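Local structure of Rho GTPase-activating protein 26 (Gallus gallus, 1F7C) at residues A[157-162]-A[207-212]; A[176-181]-A[200-205]. The protein acts as a GTPase-activating protein for RhoA and Cdc42, the chain here being its all-helical RhoGAP (BH) domain. One frame throughout, in Å; residues are numbered along the deposited sequence.

Contact 1 (A[157-162]-A[207-212]); sequences NHLAKV and ILIENH
His-212 and Ile-209 press on Ala-160 from the far side of the contact, and together these three residues bury most of its surface. The imidazole of His-212 brings its CD2 and NE2 up to the Ala-160 methyl, with CD2 3.5 Å from CB, in an approach that is neither over the face nor at the edge. Over one face of the same ring lies Asn-157 CA, one turn earlier, in a CH-pi contact 4.2 Å from the ring centroid and displaced toward the rim. The Asn-157 amide stands almost upright to the imidazole, the planes 81° apart, and its OD1 lies 3.6 Å from His-212 CE1. Helix 146-164 is thereby joined to the C-terminal end of helix 198-210 within the all-helical RhoGAP fold; His-212 itself opens helix 212-217. An alanine in place of His-212 would probably leave Asn-157 CA and the Ala-160 methyl without their ring partner and open a gap beside helix 146-164. Deeper in, Ile-209 CG2, anti to its backbone N (CG1 at chi1 -67°), rests 3.8 Å from Ala-160 CA. The other branch of Ile-209 reaches Leu-159, where the two CD1 methyls meet at 4.1 Å. Beyond this pair, Phe-180 touches Leu-159 and Leu-176 touches Ile-209, both from helix 173-184.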
loop_
_atom_site.group_PDB
_atom_site.type_symbol
_atom_site.label_atom_id
_atom_site.label_comp_id
_atom_site.label_asym_id
_atom_site.label_seq_id
_atom_site.Cartn_x
_atom_site.Cartn_y
_atom_site.Cartn_z
ATOM N N ASN A 157 4.703 -6.593 0.283
ATOM C CA ASN A 157 4.930 -7.966 0.709
ATOM C C ASN A 157 3.616 -8.485 1.294
ATOM O O ASN A 157 3.179 -9.596 0.982
ATOM C CB ASN A 157 6.027 -7.995 1.773
ATOM C CG ASN A 157 6.266 -9.380 2.332
ATOM O OD1 ASN A 157 6.940 -10.205 1.718
ATOM N ND2 ASN A 157 5.707 -9.645 3.505
ATOM N N HIS A 158 2.990 -7.651 2.126
ATOM C CA HIS A 158 1.729 -7.972 2.788
ATOM C C HIS A 158 0.558 -8.120 1.820
ATOM O O HIS A 158 -0.263 -9.038 1.959
ATOM C CB HIS A 158 1.393 -6.902 3.843
ATOM C CG HIS A 158 -0.021 -6.960 4.339
ATOM N ND1 HIS A 158 -0.473 -7.940 5.198
ATOM C CD2 HIS A 158 -1.093 -6.177 4.065
ATOM C CE1 HIS A 158 -1.761 -7.758 5.432
ATOM N NE2 HIS A 158 -2.161 -6.695 4.758
ATOM N N LEU A 159 0.468 -7.220 0.846
ATOM C CA LEU A 159 -0.620 -7.282 -0.131
ATOM C C LEU A 159 -0.508 -8.527 -1.016
ATOM O O LEU A 159 -1.521 -9.078 -1.430
ATOM C CB LEU A 159 -0.656 -6.014 -0.996
ATOM C CG LEU A 159 -1.009 -4.705 -0.269
ATOM C CD1 LEU A 159 -1.156 -3.597 -1.284
ATOM C CD2 LEU A 159 -2.302 -4.854 0.508
ATOM N N ALA A 160 0.717 -8.974 -1.293
ATOM C CA ALA A 160 0.929 -10.168 -2.117
ATOM C C ALA A 160 0.337 -11.399 -1.417
ATOM O O ALA A 160 -0.177 -12.307 -2.068
ATOM C CB ALA A 160 2.422 -10.390 -2.368
ATOM N N LYS A 161 0.422 -11.410 -0.090
ATOM C CA LYS A 161 -0.105 -12.489 0.724
ATOM C C LYS A 161 -1.617 -12.400 0.737
ATOM O O LYS A 161 -2.305 -13.418 0.696
ATOM C CB LYS A 161 0.408 -12.382 2.159
ATOM C CG LYS A 161 1.862 -12.726 2.352
ATOM C CD LYS A 161 2.186 -12.656 3.827
ATOM C CE LYS A 161 3.647 -12.870 4.099
ATOM N NZ LYS A 161 3.856 -12.897 5.577
ATOM N N VAL A 162 -2.131 -11.174 0.817
ATOM C CA VAL A 162 -3.569 -10.958 0.815
ATOM C C VAL A 162 -4.121 -11.474 -0.506
ATOM O O VAL A 162 -5.114 -12.211 -0.526
ATOM C CB VAL A 162 -3.934 -9.458 0.928
ATOM C CG1 VAL A 162 -5.403 -9.254 0.587
ATOM C CG2 VAL A 162 -3.653 -8.948 2.331
ATOM N N ILE A 207 1.978 -4.061 -10.501
ATOM C CA ILE A 207 3.330 -4.491 -10.810
ATOM C C ILE A 207 4.153 -4.673 -9.534
ATOM O O ILE A 207 4.913 -5.621 -9.411
ATOM C CB ILE A 207 4.036 -3.478 -11.731
ATOM C CG1 ILE A 207 3.368 -3.485 -13.110
ATOM C CG2 ILE A 207 5.511 -3.829 -11.863
ATOM C CD1 ILE A 207 3.764 -2.315 -14.010
ATOM N N LEU A 208 3.986 -3.766 -8.581
ATOM C CA LEU A 208 4.724 -3.846 -7.327
ATOM C C LEU A 208 4.323 -5.040 -6.476
ATOM O O LEU A 208 5.153 -5.586 -5.748
ATOM C CB LEU A 208 4.549 -2.561 -6.521
ATOM C CG LEU A 208 5.284 -1.331 -7.068
ATOM C CD1 LEU A 208 5.028 -0.142 -6.159
ATOM C CD2 LEU A 208 6.772 -1.614 -7.159
ATOM N N ILE A 209 3.055 -5.437 -6.552
ATOM C CA ILE A 209 2.564 -6.585 -5.790
ATOM C C ILE A 209 3.087 -7.886 -6.420
ATOM O O ILE A 209 3.614 -8.755 -5.729
ATOM C CB ILE A 209 1.009 -6.628 -5.758
ATOM C CG1 ILE A 209 0.472 -5.441 -4.954
ATOM C CG2 ILE A 209 0.519 -7.952 -5.154
ATOM C CD1 ILE A 209 -1.040 -5.291 -5.019
ATOM N N GLU A 210 2.973 -7.993 -7.738
ATOM C CA GLU A 210 3.414 -9.189 -8.433
ATOM C C GLU A 210 4.914 -9.422 -8.559
ATOM O O GLU A 210 5.333 -10.546 -8.805
ATOM C CB GLU A 210 2.759 -9.250 -9.812
ATOM C CG GLU A 210 1.319 -9.734 -9.748
ATOM C CD GLU A 210 0.657 -9.807 -11.107
ATOM O OE1 GLU A 210 1.254 -10.415 -12.020
ATOM O OE2 GLU A 210 -0.460 -9.265 -11.260
ATOM N N ASN A 211 5.727 -8.386 -8.377
ATOM C CA ASN A 211 7.171 -8.551 -8.496
ATOM C C ASN A 211 7.883 -7.994 -7.283
ATOM O O ASN A 211 9.026 -7.545 -7.394
ATOM C CB ASN A 211 7.687 -7.823 -9.734
ATOM C CG ASN A 211 6.975 -8.252 -11.004
ATOM O OD1 ASN A 211 7.272 -9.301 -11.579
ATOM N ND2 ASN A 211 6.017 -7.442 -11.441
ATOM N N HIS A 212 7.228 -8.031 -6.124
ATOM C CA HIS A 212 7.827 -7.467 -4.922
ATOM C C HIS A 212 9.151 -8.116 -4.511
ATOM O O HIS A 212 10.069 -7.422 -4.084
ATOM C CB HIS A 212 6.817 -7.489 -3.762
ATOM C CG HIS A 212 6.564 -8.849 -3.199
ATOM N ND1 HIS A 212 7.279 -9.357 -2.135
ATOM C CD2 HIS A 212 5.700 -9.822 -3.571
ATOM C CE1 HIS A 212 6.866 -10.585 -1.875
ATOM N NE2 HIS A 212 5.909 -10.891 -2.731
#

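Contact 2 (A[176-181]-A[200-205]); sequences LGVVFG and FQNIVI
Asn-202 and Ile-205 of helix 198-210 lie against a face of helix 173-184 where Gly-177 and Gly-181, four residues apart, present backbone with no side chain. The axes of the two short segments come within 7.9 Å at an angle of 112°, and at Gly-181 and Asn-202 the CA atoms are only 4.4 Å apart. From Asn-202, CB sits 3.8 Å from Gly-177 O. CG, placed beside the backbone N by a chi1 of -59°, lies next to the same carbonyl oxygen. At the tip the amide divides. OD1 comes 3.5 Å from Gly-177 O, an unbonded approach of two acceptors that is probably not itself attractive, and also lies 3.6 Å from Gly-181 CA. ND2 faces Val-178, close to the CA and CG2 of that residue. A water accepts a hydrogen bond from Asn-202 ND2, which lies 3.1 Å from the water oxygen, and donates a weak one to Val-178 O, bridging the two helices. Ile-205, one turn on, meets the same helix with both branches: CG1 packs 3.5 Å from Gly-181 CA, whereas CG2 touches both Gly-177 CA and Phe-180 CB. The hydrogen-only side of both glycines lets Asn-202 and Ile-205 sit directly on the backbone, consistent with the close approach of the two axes in this RhoGAP domain. Behind the contact, the Phe-180 ring meets Tyr-59 edge-to-face, next in sequence to the predicted arginine finger Arg-60. With no direct hydrogen bond between the segments, the contact probably rests on van der Waals packing of Ile-205 and the Asn-202 side chain on glycine backbone, the polar link being indirect, through water, with one weak leg.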
loop_
_atom_site.group_PDB
_atom_site.type_symbol
_atom_site.label_atom_id
_atom_site.label_comp_id
_atom_site.label_asym_id
_atom_site.label_seq_id
_atom_site.Cartn_x
_atom_site.Cartn_y
_atom_site.Cartn_z
ATOM N N LEU A 176 -6.780 -5.044 -5.464
ATOM C CA LEU A 176 -5.990 -4.311 -4.498
ATOM C C LEU A 176 -5.427 -3.064 -5.175
ATOM O O LEU A 176 -5.295 -2.015 -4.552
ATOM C CB LEU A 176 -4.878 -5.206 -3.934
ATOM C CG LEU A 176 -5.427 -6.339 -3.052
ATOM C CD1 LEU A 176 -4.343 -7.363 -2.739
ATOM C CD2 LEU A 176 -6.004 -5.747 -1.768
ATOM N N GLY A 177 -5.114 -3.178 -6.459
ATOM C CA GLY A 177 -4.586 -2.039 -7.194
ATOM C C GLY A 177 -5.563 -0.872 -7.215
ATOM O O GLY A 177 -5.162 0.288 -7.112
ATOM N N VAL A 178 -6.849 -1.182 -7.340
ATOM C CA VAL A 178 -7.889 -0.160 -7.359
ATOM C C VAL A 178 -7.980 0.569 -6.027
ATOM O O VAL A 178 -8.205 1.780 -5.993
ATOM C CB VAL A 178 -9.283 -0.777 -7.686
ATOM C CG1 VAL A 178 -10.400 0.172 -7.272
ATOM C CG2 VAL A 178 -9.378 -1.069 -9.178
ATOM N N VAL A 179 -7.818 -0.169 -4.931
ATOM C CA VAL A 179 -7.892 0.429 -3.604
ATOM C C VAL A 179 -6.655 1.232 -3.231
ATOM O O VAL A 179 -6.757 2.284 -2.614
ATOM C CB VAL A 179 -8.070 -0.636 -2.510
ATOM C CG1 VAL A 179 -8.102 0.028 -1.147
ATOM C CG2 VAL A 179 -9.344 -1.418 -2.745
ATOM N N PHE A 180 -5.486 0.743 -3.616
ATOM C CA PHE A 180 -4.249 1.414 -3.240
ATOM C C PHE A 180 -3.622 2.359 -4.250
ATOM O O PHE A 180 -2.791 3.175 -3.880
ATOM C CB PHE A 180 -3.212 0.375 -2.786
ATOM C CG PHE A 180 -3.498 -0.200 -1.427
ATOM C CD1 PHE A 180 -4.299 -1.336 -1.284
ATOM C CD2 PHE A 180 -2.997 0.413 -0.280
ATOM C CE1 PHE A 180 -4.598 -1.849 -0.023
ATOM C CE2 PHE A 180 -3.290 -0.090 0.982
ATOM C CZ PHE A 180 -4.097 -1.230 1.112
ATOM N N GLY A 181 -4.016 2.245 -5.512
ATOM C CA GLY A 181 -3.474 3.115 -6.540
ATOM C C GLY A 181 -3.666 4.579 -6.194
ATOM O O GLY A 181 -2.706 5.341 -6.192
ATOM N N PHE A 200 -3.423 4.041 -14.899
ATOM C CA PHE A 200 -2.061 3.528 -14.777
ATOM C C PHE A 200 -1.517 3.620 -13.358
ATOM O O PHE A 200 -0.546 2.955 -13.025
ATOM C CB PHE A 200 -1.116 4.248 -15.728
ATOM C CG PHE A 200 -1.470 4.069 -17.167
ATOM C CD1 PHE A 200 -2.451 4.857 -17.756
ATOM C CD2 PHE A 200 -0.844 3.092 -17.933
ATOM C CE1 PHE A 200 -2.808 4.675 -19.094
ATOM C CE2 PHE A 200 -1.191 2.900 -19.268
ATOM C CZ PHE A 200 -2.178 3.695 -19.853
ATOM N N GLN A 201 -2.129 4.447 -12.524
ATOM C CA GLN A 201 -1.678 4.544 -11.145
ATOM C C GLN A 201 -1.945 3.178 -10.522
ATOM O O GLN A 201 -1.201 2.712 -9.660
ATOM C CB GLN A 201 -2.466 5.603 -10.381
ATOM C CG GLN A 201 -2.478 6.972 -11.035
ATOM C CD GLN A 201 -2.899 8.060 -10.059
ATOM O OE1 GLN A 201 -3.791 7.860 -9.228
ATOM N NE2 GLN A 201 -2.262 9.221 -10.159
ATOM N N ASN A 202 -3.019 2.540 -10.977
ATOM C CA ASN A 202 -3.407 1.231 -10.485
ATOM C C ASN A 202 -2.487 0.121 -11.006
ATOM O O ASN A 202 -2.190 -0.824 -10.284
ATOM C CB ASN A 202 -4.863 0.949 -10.860
ATOM C CG ASN A 202 -5.820 1.977 -10.282
ATOM O OD1 ASN A 202 -5.416 2.864 -9.532
ATOM N ND2 ASN A 202 -7.097 1.859 -10.626
ATOM N N ILE A 203 -2.035 0.249 -12.251
ATOM C CA ILE A 203 -1.136 -0.733 -12.861
ATOM C C ILE A 203 0.198 -0.769 -12.108
ATOM O O ILE A 203 0.833 -1.824 -11.969
ATOM C CB ILE A 203 -0.846 -0.386 -14.346
ATOM C CG1 ILE A 203 -2.156 -0.341 -15.140
ATOM C CG2 ILE A 203 0.101 -1.405 -14.952
ATOM C CD1 ILE A 203 -2.959 -1.624 -15.080
ATOM N N VAL A 204 0.618 0.396 -11.628
ATOM C CA VAL A 204 1.862 0.508 -10.892
ATOM C C VAL A 204 1.779 -0.351 -9.620
ATOM O O VAL A 204 2.696 -1.121 -9.325
ATOM C CB VAL A 204 2.161 2.001 -10.536
ATOM C CG1 VAL A 204 3.251 2.093 -9.479
ATOM C CG2 VAL A 204 2.606 2.751 -11.793
ATOM N N ILE A 205 0.679 -0.230 -8.879
ATOM C CA ILE A 205 0.526 -1.012 -7.664
ATOM C C ILE A 205 0.530 -2.512 -8.002
ATOM O O ILE A 205 1.158 -3.309 -7.301
ATOM C CB ILE A 205 -0.771 -0.644 -6.927
ATOM C CG1 ILE A 205 -0.807 0.872 -6.668
ATOM C CG2 ILE A 205 -0.876 -1.436 -5.630
ATOM C CD1 ILE A 205 0.427 1.448 -5.986
HETATM O O HOH W 1 -9.103 3.456 -8.854
#

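In the fold
Contacts 1 and 2 have centres about 12 Å apart and share helix 198-210, which uses its C-terminal end and the following turn for contact 1 and its earlier part for contact 2. Along the chain the order is 157-162, 176-181, 200-205, 207-212, so the partners of contact 2 both fall between those of contact 1. The two also touch: helix 173-184 lies against both partners of contact 1, Leu-176 packing on Val-162 among others. Helices 146-164, 173-184 and 198-210 thus form one packed group in the RhoGAP domain. The side chain of Arg-60, the predicted arginine finger, is about 7 Å from that of Val-178, so the group probably lies beside the catalytic site.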